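Local coordinates for protein nucleocapsid (Crimean-congo hemorrhagic fever virus, PDB 4AKL) that binds single-stranded and double-stranded RNA, probably packages the viral genome, and displays sequence-non-specific endonuclease activity on double-stranded DNA, at residues K91-F96 with Y312-A317; K132-I137 with D305-S310; P41-F46 with V431-I436; G160-S165 with C426-V431. One frame throughout, in Å; residues are numbered along the deposited sequence.

Contact 1 (K91-F96 with Y312-A317)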
loop_
_atom_site.group_PDB
_atom_site.type_symbol
_atom_site.label_atom_id
_atom_site.label_comp_id
_atom_site.label_asym_id
_atom_site.label_seq_id
_atom_site.Cartn_x
_atom_site.Cartn_y
_atom_site.Cartn_z
ATOM N N LYS A 91 2.844 -8.464 -19.463
ATOM C CA LYS A 91 1.657 -8.915 -18.757
ATOM C C LYS A 91 1.105 -7.840 -17.876
ATOM O O LYS A 91 -0.091 -7.596 -17.907
ATOM C CB LYS A 91 1.943 -10.174 -17.972
ATOM C CG LYS A 91 2.175 -11.392 -18.932
ATOM C CD LYS A 91 2.124 -12.683 -18.203
ATOM C CE LYS A 91 3.301 -12.889 -17.284
ATOM N NZ LYS A 91 3.412 -14.384 -16.904
ATOM N N GLY A 92 1.981 -7.181 -17.131
ATOM C CA GLY A 92 1.595 -6.081 -16.204
ATOM C C GLY A 92 0.895 -4.880 -16.840
ATOM O O GLY A 92 -0.004 -4.293 -16.242
ATOM N N LEU A 93 1.297 -4.511 -18.049
ATOM C CA LEU A 93 0.607 -3.423 -18.800
ATOM C C LEU A 93 -0.650 -3.949 -19.450
ATOM O O LEU A 93 -1.754 -3.313 -19.361
ATOM C CB LEU A 93 1.525 -2.820 -19.851
ATOM C CG LEU A 93 2.636 -1.944 -19.309
ATOM C CD1 LEU A 93 3.631 -1.709 -20.416
ATOM C CD2 LEU A 93 2.097 -0.586 -18.675
ATOM N N GLU A 94 -0.536 -5.109 -20.097
ATOM C CA GLU A 94 -1.732 -5.692 -20.769
ATOM C C GLU A 94 -2.873 -5.907 -19.770
ATOM O O GLU A 94 -4.041 -5.713 -20.104
ATOM C CB GLU A 94 -1.382 -6.978 -21.530
ATOM C CG GLU A 94 -2.513 -7.624 -22.442
ATOM C CD GLU A 94 -3.116 -6.694 -23.576
ATOM O OE1 GLU A 94 -2.639 -5.557 -23.831
ATOM O OE2 GLU A 94 -4.107 -7.139 -24.203
ATOM N N TRP A 95 -2.544 -6.250 -18.528
ATOM C CA TRP A 95 -3.603 -6.510 -17.552
ATOM C C TRP A 95 -4.640 -5.334 -17.458
ATOM O O TRP A 95 -5.840 -5.577 -17.406
ATOM C CB TRP A 95 -3.008 -6.837 -16.206
ATOM C CG TRP A 95 -4.030 -7.290 -15.179
ATOM C CD1 TRP A 95 -4.353 -8.573 -14.874
ATOM C CD2 TRP A 95 -4.839 -6.457 -14.332
ATOM N NE1 TRP A 95 -5.332 -8.600 -13.886
ATOM C CE2 TRP A 95 -5.639 -7.315 -13.530
ATOM C CE3 TRP A 95 -4.973 -5.069 -14.168
ATOM C CZ2 TRP A 95 -6.565 -6.828 -12.583
ATOM C CZ3 TRP A 95 -5.915 -4.581 -13.216
ATOM C CH2 TRP A 95 -6.676 -5.455 -12.442
ATOM N N PHE A 96 -4.166 -4.086 -17.445
ATOM C CA PHE A 96 -5.060 -2.905 -17.390
ATOM C C PHE A 96 -5.994 -2.812 -18.592
ATOM O O PHE A 96 -7.150 -2.449 -18.454
ATOM C CB PHE A 96 -4.220 -1.611 -17.166
ATOM C CG PHE A 96 -3.615 -1.589 -15.818
ATOM C CD1 PHE A 96 -4.366 -1.185 -14.731
ATOM C CD2 PHE A 96 -2.306 -2.049 -15.613
ATOM C CE1 PHE A 96 -3.825 -1.196 -13.440
ATOM C CE2 PHE A 96 -1.764 -2.069 -14.334
ATOM C CZ PHE A 96 -2.516 -1.642 -13.253
ATOM N N TYR A 312 0.155 0.754 -12.948
ATOM C CA TYR A 312 -0.981 1.563 -13.281
ATOM C C TYR A 312 -0.517 2.901 -13.908
ATOM O O TYR A 312 -1.108 3.379 -14.890
ATOM C CB TYR A 312 -1.828 1.809 -12.050
ATOM C CG TYR A 312 -2.962 2.730 -12.300
ATOM C CD1 TYR A 312 -3.973 2.385 -13.191
ATOM C CD2 TYR A 312 -3.041 3.963 -11.655
ATOM C CE1 TYR A 312 -5.049 3.249 -13.444
ATOM C CE2 TYR A 312 -4.134 4.852 -11.911
ATOM C CZ TYR A 312 -5.118 4.489 -12.790
ATOM O OH TYR A 312 -6.181 5.349 -13.051
ATOM N N TRP A 313 0.547 3.495 -13.351
ATOM C CA TRP A 313 1.025 4.791 -13.843
ATOM C C TRP A 313 1.653 4.637 -15.202
ATOM O O TRP A 313 1.453 5.495 -16.063
ATOM C CB TRP A 313 1.964 5.490 -12.828
ATOM C CG TRP A 313 1.232 5.856 -11.539
ATOM C CD1 TRP A 313 -0.078 6.314 -11.426
ATOM C CD2 TRP A 313 1.728 5.756 -10.218
ATOM N NE1 TRP A 313 -0.396 6.525 -10.115
ATOM C CE2 TRP A 313 0.697 6.189 -9.345
ATOM C CE3 TRP A 313 2.956 5.365 -9.678
ATOM C CZ2 TRP A 313 0.854 6.232 -7.988
ATOM C CZ3 TRP A 313 3.111 5.398 -8.328
ATOM C CH2 TRP A 313 2.065 5.831 -7.484
ATOM N N LEU A 314 2.397 3.558 -15.407
ATOM C CA LEU A 314 2.864 3.247 -16.743
ATOM C C LEU A 314 1.704 3.145 -17.732
ATOM O O LEU A 314 1.728 3.779 -18.794
ATOM C CB LEU A 314 3.599 1.948 -16.769
ATOM C CG LEU A 314 4.909 1.762 -16.062
ATOM C CD1 LEU A 314 5.418 0.349 -16.435
ATOM C CD2 LEU A 314 5.942 2.866 -16.429
ATOM N N TYR A 315 0.679 2.380 -17.366
ATOM C CA TYR A 315 -0.503 2.246 -18.215
ATOM C C TYR A 315 -1.117 3.627 -18.504
ATOM O O TYR A 315 -1.279 3.987 -19.662
ATOM C CB TYR A 315 -1.484 1.241 -17.598
ATOM C CG TYR A 315 -2.853 1.378 -18.070
ATOM C CD1 TYR A 315 -3.253 0.832 -19.308
ATOM C CD2 TYR A 315 -3.780 2.034 -17.317
ATOM C CE1 TYR A 315 -4.600 0.964 -19.745
ATOM C CE2 TYR A 315 -5.108 2.172 -17.760
ATOM C CZ TYR A 315 -5.498 1.635 -18.964
ATOM O OH TYR A 315 -6.825 1.792 -19.366
ATOM N N LYS A 316 -1.401 4.410 -17.466
ATOM C CA LYS A 316 -1.987 5.724 -17.658
ATOM C C LYS A 316 -1.149 6.682 -18.484
ATOM O O LYS A 316 -1.712 7.491 -19.154
ATOM C CB LYS A 316 -2.287 6.412 -16.329
ATOM C CG LYS A 316 -3.377 5.783 -15.569
ATOM C CD LYS A 316 -4.777 5.807 -16.320
ATOM C CE LYS A 316 -5.513 7.111 -16.041
ATOM N NZ LYS A 316 -6.951 6.977 -16.387
ATOM N N ALA A 317 0.176 6.585 -18.372
ATOM C CA ALA A 317 1.083 7.385 -19.149
ATOM C C ALA A 317 1.249 6.907 -20.602
ATOM O O ALA A 317 1.952 7.544 -21.349
ATOM C CB ALA A 317 2.486 7.484 -18.463
#
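Phe96 makes most of this contact, meeting both Tyr312 and Tyr315. Its CB stands almost centrally over the Tyr315 ring, 3.4 Å from the ring centroid, a CH-pi contact only 14° off the normal. The two rings are nearly parallel but slid apart, so they barely overlap and do not stack. Against Tyr312 the geometry changes: the backbone CA of Tyr312 sits over one face of the Phe96 ring, 4.0 Å from its centroid, while Phe96 CE1 reaches the edge of the Tyr312 ring, 3.6 Å from CD1. The three rings form an aromatic cluster where helix 86-98 crosses helix 306-316; the short segments cross at -65° with axes 9.1 Å apart. One turn back, Leu93 CD2 drops onto Leu314 CB and the backbone N of Tyr315, both at 3.5 Å. Different first torsions aim the rings: Phe96 CG lies anti to its carbonyl carbon (chi1 -68°), whereas Tyr312 and Tyr315 hold CG anti to the backbone N. Further out, Tyr312 OH is hydrogen-bonded to Asp107, and Lys316, whose CG lies over one Tyr312 face, toward the rim, forms a salt bridge with the same Asp107. Leu314 also packs on Met388 and Phe392 of helix 385-392.

Contact 2 (K132-I137 with D305-S310)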
loop_
_atom_site.group_PDB
_atom_site.type_symbol
_atom_site.label_atom_id
_atom_site.label_comp_id
_atom_site.label_asym_id
_atom_site.label_seq_id
_atom_site.Cartn_x
_atom_site.Cartn_y
_atom_site.Cartn_z
ATOM N N LYS A 132 -5.619 -9.151 -7.471
ATOM C CA LYS A 132 -5.976 -9.785 -8.733
ATOM C C LYS A 132 -4.867 -9.679 -9.794
ATOM O O LYS A 132 -4.522 -10.685 -10.429
ATOM C CB LYS A 132 -7.273 -9.202 -9.283
ATOM C CG LYS A 132 -7.817 -9.935 -10.563
ATOM C CD LYS A 132 -9.276 -9.539 -10.859
ATOM C CE LYS A 132 -9.701 -9.897 -12.321
ATOM N NZ LYS A 132 -9.320 -11.262 -12.653
ATOM N N TRP A 133 -4.328 -8.467 -9.973
ATOM C CA TRP A 133 -3.265 -8.219 -10.890
ATOM C C TRP A 133 -2.109 -9.158 -10.587
ATOM O O TRP A 133 -1.617 -9.814 -11.506
ATOM C CB TRP A 133 -2.835 -6.766 -10.771
ATOM C CG TRP A 133 -1.715 -6.306 -11.608
ATOM C CD1 TRP A 133 -1.780 -5.723 -12.852
ATOM C CD2 TRP A 133 -0.348 -6.342 -11.259
ATOM N NE1 TRP A 133 -0.523 -5.398 -13.308
ATOM C CE2 TRP A 133 0.386 -5.766 -12.347
ATOM C CE3 TRP A 133 0.347 -6.795 -10.144
ATOM C CZ2 TRP A 133 1.793 -5.632 -12.325
ATOM C CZ3 TRP A 133 1.764 -6.665 -10.122
ATOM C CH2 TRP A 133 2.452 -6.086 -11.222
ATOM N N ARG A 134 -1.686 -9.221 -9.316
ATOM C CA ARG A 134 -0.607 -10.101 -8.903
ATOM C C ARG A 134 -0.883 -11.599 -9.248
ATOM O O ARG A 134 -0.040 -12.260 -9.820
ATOM C CB ARG A 134 -0.334 -9.964 -7.412
ATOM C CG ARG A 134 0.303 -8.670 -7.051
ATOM C CD ARG A 134 0.285 -8.408 -5.610
ATOM N NE ARG A 134 1.178 -7.242 -5.284
ATOM C CZ ARG A 134 2.407 -7.304 -4.770
ATOM N NH1 ARG A 134 2.994 -8.469 -4.469
ATOM N NH2 ARG A 134 3.063 -6.174 -4.510
ATOM N N LYS A 135 -2.072 -12.087 -8.896
ATOM C CA LYS A 135 -2.495 -13.433 -9.233
ATOM C C LYS A 135 -2.534 -13.693 -10.763
ATOM O O LYS A 135 -1.959 -14.666 -11.244
ATOM C CB LYS A 135 -3.890 -13.735 -8.645
ATOM C CG LYS A 135 -3.926 -14.063 -7.109
ATOM C CD LYS A 135 -5.030 -15.127 -6.754
ATOM C CE LYS A 135 -4.683 -16.560 -7.279
ATOM N NZ LYS A 135 -5.575 -17.704 -6.762
ATOM N N ASP A 136 -3.221 -12.825 -11.500
ATOM C CA ASP A 136 -3.394 -12.998 -12.948
ATOM C C ASP A 136 -2.074 -13.036 -13.716
ATOM O O ASP A 136 -1.931 -13.867 -14.601
ATOM C CB ASP A 136 -4.307 -11.900 -13.538
ATOM C CG ASP A 136 -5.785 -12.041 -13.078
ATOM O OD1 ASP A 136 -6.150 -13.038 -12.389
ATOM O OD2 ASP A 136 -6.577 -11.139 -13.402
ATOM N N ILE A 137 -1.112 -12.174 -13.376
ATOM C CA ILE A 137 0.155 -12.159 -14.148
ATOM C C ILE A 137 1.259 -13.133 -13.618
ATOM O O ILE A 137 2.391 -13.162 -14.158
ATOM C CB ILE A 137 0.718 -10.684 -14.328
ATOM C CG1 ILE A 137 1.403 -10.135 -13.031
ATOM C CG2 ILE A 137 -0.389 -9.764 -14.828
ATOM C CD1 ILE A 137 2.164 -8.786 -13.243
ATOM N N ASP A 305 0.168 -0.260 -2.943
ATOM C CA ASP A 305 0.826 -1.390 -3.466
ATOM C C ASP A 305 1.796 -0.860 -4.506
ATOM O O ASP A 305 1.393 -0.431 -5.612
ATOM C CB ASP A 305 -0.167 -2.370 -4.092
ATOM C CG ASP A 305 0.520 -3.640 -4.592
ATOM O OD1 ASP A 305 1.710 -3.553 -4.932
ATOM O OD2 ASP A 305 -0.138 -4.728 -4.631
ATOM N N THR A 306 3.069 -0.899 -4.159
ATOM C CA THR A 306 4.108 -0.218 -4.894
ATOM C C THR A 306 4.218 -0.691 -6.324
ATOM O O THR A 306 4.269 0.109 -7.238
ATOM C CB THR A 306 5.470 -0.335 -4.145
ATOM O OG1 THR A 306 5.351 0.344 -2.900
ATOM C CG2 THR A 306 6.681 0.277 -4.925
ATOM N N VAL A 307 4.233 -1.984 -6.528
ATOM C CA VAL A 307 4.385 -2.462 -7.850
ATOM C C VAL A 307 3.093 -2.265 -8.681
ATOM O O VAL A 307 3.165 -1.876 -9.845
ATOM C CB VAL A 307 4.934 -3.917 -7.873
ATOM C CG1 VAL A 307 3.898 -4.912 -7.414
ATOM C CG2 VAL A 307 5.430 -4.248 -9.312
ATOM N N PHE A 308 1.933 -2.492 -8.065
ATOM C CA PHE A 308 0.665 -2.331 -8.770
ATOM C C PHE A 308 0.456 -0.908 -9.235
ATOM O O PHE A 308 0.133 -0.650 -10.421
ATOM C CB PHE A 308 -0.512 -2.795 -7.903
ATOM C CG PHE A 308 -1.846 -2.664 -8.571
ATOM C CD1 PHE A 308 -2.154 -3.416 -9.706
ATOM C CD2 PHE A 308 -2.781 -1.774 -8.111
ATOM C CE1 PHE A 308 -3.346 -3.303 -10.323
ATOM C CE2 PHE A 308 -3.968 -1.637 -8.707
ATOM C CZ PHE A 308 -4.290 -2.401 -9.826
ATOM N N SER A 309 0.607 0.025 -8.282
ATOM C CA SER A 309 0.435 1.419 -8.569
ATOM C C SER A 309 1.477 1.824 -9.592
ATOM O O SER A 309 1.171 2.541 -10.503
ATOM C CB SER A 309 0.511 2.278 -7.283
ATOM O OG SER A 309 -0.714 2.325 -6.557
ATOM N N SER A 310 2.701 1.334 -9.484
ATOM C CA SER A 310 3.676 1.711 -10.481
ATOM C C SER A 310 3.304 1.297 -11.926
ATOM O O SER A 310 3.551 2.071 -12.870
ATOM C CB SER A 310 5.094 1.252 -10.079
ATOM O OG SER A 310 5.547 2.044 -8.926
#
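The Trp133 indole is covered on both faces: Phe308 CD1 lies over one and Ile137 CD1, from four residues further along the chain, over the other. The Phe308 side is an edge-to-face pair with the five-membered ring, planes at 69° and CD1 3.5 Å from Trp133 CG. Val307 meets the far end of the indole, its CG1 3.9 Å from CZ3. The guanidinium of Arg134 is gripped along its edge, tip to tip with Asp305. Arg134 NE donates to the syn lone pair of Asp305 OD2 at 2.9 Å, along a bent path of 144°; NH2 reaches OD1 at 3.0 Å almost straight (175°), but arrives above the carboxylate plane. The two groups are thus twisted rather than coplanar. An arm extended from CG to NE brings the guanidinium there. Asp305 is also the N-cap of helix 306-316, OD1 accepting a weak bond from Phe308 N, so one buried carboxylate serves both the helix start and the arginine; Asn468 ND2 adds a further bond to OD2, and Phe466 O takes Arg134 NH1. The segments of helices 120-136 and 306-316 cross perpendicularly, with Trp133 NE1 bonded to Gly92 O of helix 86-98 and Trp95 of that helix packing edge-to-face against the indole.

Contact 3 (P41-F46 with V431-I436)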
loop_
_atom_site.group_PDB
_atom_site.type_symbol
_atom_site.label_atom_id
_atom_site.label_comp_id
_atom_site.label_asym_id
_atom_site.label_seq_id
_atom_site.Cartn_x
_atom_site.Cartn_y
_atom_site.Cartn_z
ATOM N N PRO A 41 25.374 1.989 5.020
ATOM C CA PRO A 41 25.670 3.360 4.725
ATOM C C PRO A 41 25.789 4.196 6.006
ATOM O O PRO A 41 25.043 4.004 6.963
ATOM C CB PRO A 41 24.467 3.817 3.887
ATOM C CG PRO A 41 23.662 2.611 3.612
ATOM C CD PRO A 41 23.985 1.649 4.655
ATOM N N ASN A 42 26.748 5.104 6.006
ATOM C CA ASN A 42 27.009 5.960 7.134
ATOM C C ASN A 42 26.506 7.328 6.737
ATOM O O ASN A 42 27.069 7.969 5.835
ATOM C CB ASN A 42 28.491 6.000 7.454
ATOM C CG ASN A 42 28.783 6.670 8.809
ATOM O OD1 ASN A 42 28.054 7.548 9.267
ATOM N ND2 ASN A 42 29.853 6.238 9.447
ATOM N N LEU A 43 25.450 7.767 7.411
ATOM C CA LEU A 43 24.806 9.014 7.077
ATOM C C LEU A 43 25.107 10.115 8.097
ATOM O O LEU A 43 24.547 11.199 8.011
ATOM C CB LEU A 43 23.291 8.786 6.942
ATOM C CG LEU A 43 22.780 7.620 6.059
ATOM C CD1 LEU A 43 21.244 7.597 5.994
ATOM C CD2 LEU A 43 23.339 7.684 4.657
ATOM N N ASP A 44 26.000 9.836 9.043
ATOM C CA ASP A 44 26.357 10.746 10.151
ATOM C C ASP A 44 26.612 12.137 9.678
ATOM O O ASP A 44 26.015 13.085 10.182
ATOM C CB ASP A 44 27.636 10.267 10.901
ATOM C CG ASP A 44 27.371 9.125 11.900
ATOM O OD1 ASP A 44 26.206 8.818 12.171
ATOM O OD2 ASP A 44 28.345 8.527 12.431
ATOM N N ARG A 45 27.494 12.268 8.692
ATOM C CA ARG A 45 27.894 13.579 8.223
ATOM C C ARG A 45 26.723 14.453 7.779
ATOM O O ARG A 45 26.817 15.666 7.849
ATOM C CB ARG A 45 28.920 13.471 7.090
ATOM C CG ARG A 45 28.334 13.088 5.701
ATOM C CD ARG A 45 29.519 12.790 4.767
ATOM N NE ARG A 45 29.123 12.433 3.411
ATOM C CZ ARG A 45 28.783 11.215 3.000
ATOM N NH1 ARG A 45 28.752 10.171 3.828
ATOM N NH2 ARG A 45 28.438 11.033 1.735
ATOM N N PHE A 46 25.628 13.851 7.334
ATOM C CA PHE A 46 24.491 14.651 6.869
ATOM C C PHE A 46 23.750 15.355 8.015
ATOM O O PHE A 46 23.007 16.315 7.769
ATOM C CB PHE A 46 23.522 13.827 6.040
ATOM C CG PHE A 46 24.137 13.240 4.772
ATOM C CD1 PHE A 46 24.319 14.030 3.639
ATOM C CD2 PHE A 46 24.509 11.907 4.718
ATOM C CE1 PHE A 46 24.902 13.506 2.478
ATOM C CE2 PHE A 46 25.078 11.369 3.565
ATOM C CZ PHE A 46 25.276 12.173 2.433
ATOM N N VAL A 431 16.096 5.413 11.015
ATOM C CA VAL A 431 16.271 6.343 12.142
ATOM C C VAL A 431 17.192 7.517 11.780
ATOM O O VAL A 431 16.903 8.696 12.114
ATOM C CB VAL A 431 16.842 5.570 13.398
ATOM C CG1 VAL A 431 17.475 6.483 14.367
ATOM C CG2 VAL A 431 15.750 4.755 14.040
ATOM N N LYS A 432 18.293 7.199 11.110
ATOM C CA LYS A 432 19.237 8.209 10.742
ATOM C C LYS A 432 18.566 9.148 9.741
ATOM O O LYS A 432 18.796 10.356 9.824
ATOM C CB LYS A 432 20.559 7.647 10.214
ATOM C CG LYS A 432 21.781 8.518 10.615
ATOM C CD LYS A 432 22.034 8.379 12.157
ATOM C CE LYS A 432 23.437 8.535 12.596
ATOM N NZ LYS A 432 23.891 9.920 12.855
ATOM N N LEU A 433 17.708 8.635 8.846
ATOM C CA LEU A 433 16.975 9.531 7.927
ATOM C C LEU A 433 15.966 10.428 8.647
ATOM O O LEU A 433 15.795 11.605 8.275
ATOM C CB LEU A 433 16.256 8.803 6.830
ATOM C CG LEU A 433 17.198 8.179 5.826
ATOM C CD1 LEU A 433 16.492 7.040 5.111
ATOM C CD2 LEU A 433 17.744 9.218 4.823
ATOM N N PHE A 434 15.301 9.875 9.644
ATOM C CA PHE A 434 14.396 10.626 10.463
ATOM C C PHE A 434 15.155 11.767 11.186
ATOM O O PHE A 434 14.722 12.875 11.139
ATOM C CB PHE A 434 13.702 9.707 11.488
ATOM C CG PHE A 434 12.778 10.440 12.443
ATOM C CD1 PHE A 434 11.497 10.820 12.043
ATOM C CD2 PHE A 434 13.167 10.727 13.726
ATOM C CE1 PHE A 434 10.652 11.472 12.939
ATOM C CE2 PHE A 434 12.301 11.389 14.623
ATOM C CZ PHE A 434 11.069 11.755 14.217
ATOM N N GLU A 435 16.283 11.458 11.813
ATOM C CA GLU A 435 17.043 12.430 12.571
ATOM C C GLU A 435 17.489 13.532 11.636
ATOM O O GLU A 435 17.389 14.715 11.955
ATOM C CB GLU A 435 18.203 11.765 13.325
ATOM C CG GLU A 435 17.685 10.825 14.491
ATOM C CD GLU A 435 18.757 9.896 15.092
ATOM O OE1 GLU A 435 19.720 9.497 14.380
ATOM O OE2 GLU A 435 18.637 9.558 16.293
ATOM N N ILE A 436 17.936 13.145 10.450
ATOM C CA ILE A 436 18.326 14.119 9.434
ATOM C C ILE A 436 17.135 15.017 9.023
ATOM O O ILE A 436 17.293 16.271 8.979
ATOM C CB ILE A 436 18.961 13.440 8.224
ATOM C CG1 ILE A 436 20.292 12.813 8.600
ATOM C CG2 ILE A 436 19.194 14.427 7.080
ATOM C CD1 ILE A 436 20.779 11.851 7.566
#
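Leu43, set in the loop that leads into helix 45-52, carries the apolar half of this contact. Its CG is anti to the carbonyl carbon (chi1 -50°), and from there the branch CD1 reaches across obliquely to Leu433 CD2 at 4.0 Å, while CB rests against both Lys432 CG and Ile436 CD1. Ile436 holds CG1 anti to its carbonyl carbon with an extended chi2, which carries CD1 to Phe46 CB (3.7 Å) and to the carbonyl O of Leu43 (3.8 Å). The Phe46 ring itself leads away from the segment 431-436, so only its CB takes part here; the ring packs on Ser65, Ala66 and Glu69 of helix 56-71.

At the outer margin Lys432 bends twice, at chi2 (70°) and again at chi4. The kinked chain brings NZ to Asp44 OD1 at 2.7 Å, a salt bridge whose hydrogen bond is weak and whose acceptor position is less certain. Asp44 turns its CB away from the helix, and it is chi1 of -79° that swings the carboxylate back. Its backbone N is held by Asn42 OD1 at 3.1 Å, with the donor in the carbonyl plane of the amide. That bond defines an Asx turn, in the loop that leads up to helix 45-52 and packs on the flank of helix 425-440.

Contact 4 (G160-S165 with C426-V431)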
loop_
_atom_site.group_PDB
_atom_site.type_symbol
_atom_site.label_atom_id
_atom_site.label_comp_id
_atom_site.label_asym_id
_atom_site.label_seq_id
_atom_site.Cartn_x
_atom_site.Cartn_y
_atom_site.Cartn_z
ATOM N N GLY A 160 20.530 -0.961 21.051
ATOM C CA GLY A 160 20.233 -0.083 22.189
ATOM C C GLY A 160 20.385 1.411 21.932
ATOM O O GLY A 160 19.637 2.220 22.480
ATOM N N GLU A 161 21.345 1.778 21.097
ATOM C CA GLU A 161 21.614 3.177 20.806
ATOM C C GLU A 161 20.580 3.886 19.910
ATOM O O GLU A 161 20.670 5.099 19.728
ATOM C CB GLU A 161 23.016 3.324 20.189
ATOM C CG GLU A 161 23.217 2.599 18.856
ATOM C CD GLU A 161 24.402 3.142 18.050
ATOM O OE1 GLU A 161 24.550 4.387 17.940
ATOM O OE2 GLU A 161 25.193 2.316 17.525
ATOM N N ILE A 162 19.628 3.162 19.325
ATOM C CA ILE A 162 18.550 3.816 18.587
ATOM C C ILE A 162 17.171 3.525 19.174
ATOM O O ILE A 162 16.179 3.915 18.587
ATOM C CB ILE A 162 18.598 3.472 17.108
ATOM C CG1 ILE A 162 18.161 2.023 16.842
ATOM C CG2 ILE A 162 20.008 3.742 16.563
ATOM C CD1 ILE A 162 17.859 1.761 15.390
ATOM N N VAL A 163 17.098 2.842 20.322
ATOM C CA VAL A 163 15.804 2.513 20.916
ATOM C C VAL A 163 14.935 3.756 21.174
ATOM O O VAL A 163 13.783 3.808 20.759
ATOM C CB VAL A 163 15.956 1.652 22.217
ATOM C CG1 VAL A 163 14.691 1.683 23.035
ATOM C CG2 VAL A 163 16.280 0.218 21.862
ATOM N N MET A 164 15.487 4.739 21.845
ATOM C CA MET A 164 14.734 5.953 22.148
ATOM C C MET A 164 14.282 6.669 20.823
ATOM O O MET A 164 13.150 7.101 20.732
ATOM C CB MET A 164 15.514 6.853 23.128
ATOM C CG MET A 164 15.138 6.649 24.666
ATOM S SD MET A 164 14.611 5.003 25.298
ATOM C CE MET A 164 16.088 4.471 26.213
ATOM N N SER A 165 15.154 6.743 19.815
ATOM C CA SER A 165 14.798 7.342 18.501
ATOM C C SER A 165 13.638 6.616 17.829
ATOM O O SER A 165 12.736 7.242 17.317
ATOM C CB SER A 165 15.994 7.331 17.533
ATOM O OG SER A 165 16.897 8.377 17.825
ATOM N N CYS A 426 18.554 -2.019 8.677
ATOM C CA CYS A 426 17.346 -1.423 8.188
ATOM C C CYS A 426 16.903 -0.321 9.138
ATOM O O CYS A 426 16.724 0.858 8.727
ATOM C CB CYS A 426 16.245 -2.459 8.073
ATOM S SG CYS A 426 14.716 -1.770 7.340
ATOM N N ALA A 427 16.722 -0.695 10.401
ATOM C CA ALA A 427 16.230 0.259 11.386
ATOM C C ALA A 427 17.268 1.376 11.608
ATOM O O ALA A 427 16.922 2.552 11.674
ATOM C CB ALA A 427 15.872 -0.443 12.667
ATOM N N ARG A 428 18.543 1.040 11.686
ATOM C CA ARG A 428 19.520 2.110 11.876
ATOM C C ARG A 428 19.381 3.193 10.800
ATOM O O ARG A 428 19.439 4.378 11.116
ATOM C CB ARG A 428 20.932 1.580 11.918
ATOM C CG ARG A 428 21.224 0.867 13.222
ATOM C CD ARG A 428 22.642 0.404 13.298
ATOM N NE ARG A 428 22.825 -0.935 12.712
ATOM C CZ ARG A 428 23.671 -1.276 11.717
ATOM N NH1 ARG A 428 24.480 -0.399 11.112
ATOM N NH2 ARG A 428 23.706 -2.528 11.326
ATOM N N THR A 429 19.176 2.770 9.563
ATOM C CA THR A 429 19.155 3.663 8.431
ATOM C C THR A 429 17.861 4.505 8.369
ATOM O O THR A 429 17.912 5.694 8.001
ATOM C CB THR A 429 19.323 2.848 7.154
ATOM O OG1 THR A 429 20.508 2.055 7.260
ATOM C CG2 THR A 429 19.359 3.758 5.879
ATOM N N ILE A 430 16.716 3.895 8.700
ATOM C CA ILE A 430 15.437 4.600 8.831
ATOM C C ILE A 430 15.532 5.730 9.852
ATOM O O ILE A 430 15.117 6.830 9.597
ATOM C CB ILE A 430 14.302 3.633 9.250
ATOM C CG1 ILE A 430 13.898 2.724 8.072
ATOM C CG2 ILE A 430 13.059 4.389 9.720
ATOM C CD1 ILE A 430 12.906 1.574 8.382
ATOM N N VAL A 431 16.096 5.413 11.015
ATOM C CA VAL A 431 16.271 6.343 12.142
ATOM C C VAL A 431 17.192 7.517 11.780
ATOM O O VAL A 431 16.903 8.696 12.114
ATOM C CB VAL A 431 16.842 5.570 13.398
ATOM C CG1 VAL A 431 17.475 6.483 14.367
ATOM C CG2 VAL A 431 15.750 4.755 14.040
#
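Ala427 presents its methyl toward the segment 160-165, where Ile162 CD1 lies 4.0 Å from CB. Ile162 CD1 also lies against the helix backbone, 3.8 Å from Arg428 N. Arg428 then contributes only the root of its side chain, CG lying 4.1 Å from Ile162 CD1; the chain bends at chi3 (-88°) and its NE goes to the carbonyl O of Asn423. One turn after Ala427, Val431 spreads its two branches: CG2 meets Ile162 CD1 at 3.9 Å, and CG1, anti to the backbone N, touches Ser165 CB at 3.6 Å. Ile162 thus acts as a single probe into the groove between Ala427, Arg428 and Val431. It holds CG1 in the crowded position between backbone N and carbonyl carbon (chi1 72°), with CD1 extended beyond. Ile162 is the N-cap residue of helix 163-181, so the start of that helix rests on the side of helix 425-440, while Ile430 packs on Leu454 and Leu455 of helix 450-460.

Overall arrangement
Contacts 1 and 2 adjoin, their centres 10 Å apart, and share helix 306-316; they are linked by Trp95 NE1 to Asp136 OD2 and by Phe96 packing on Phe308. All four contacts are largely buried, but 1 and 2 are deeper, aromatic-rich helix crossings, and contact 2 adds a two-pronged salt bridge at a helix start. Contacts 3 and 4 form a second pair, sharing Val431 and helix 425-440, with Glu435 OE2 bonded to Ser165 OG between them. Their centres lie farther from the chain's centre, about 25 and 23 Å against about 17 and 11 Å, and they rely on aliphatic side chains, with partly exposed residues at the margin, among them the Asp-Lys pair of contact 3. Contacts 1 and 4 sit on opposite sides of that centre.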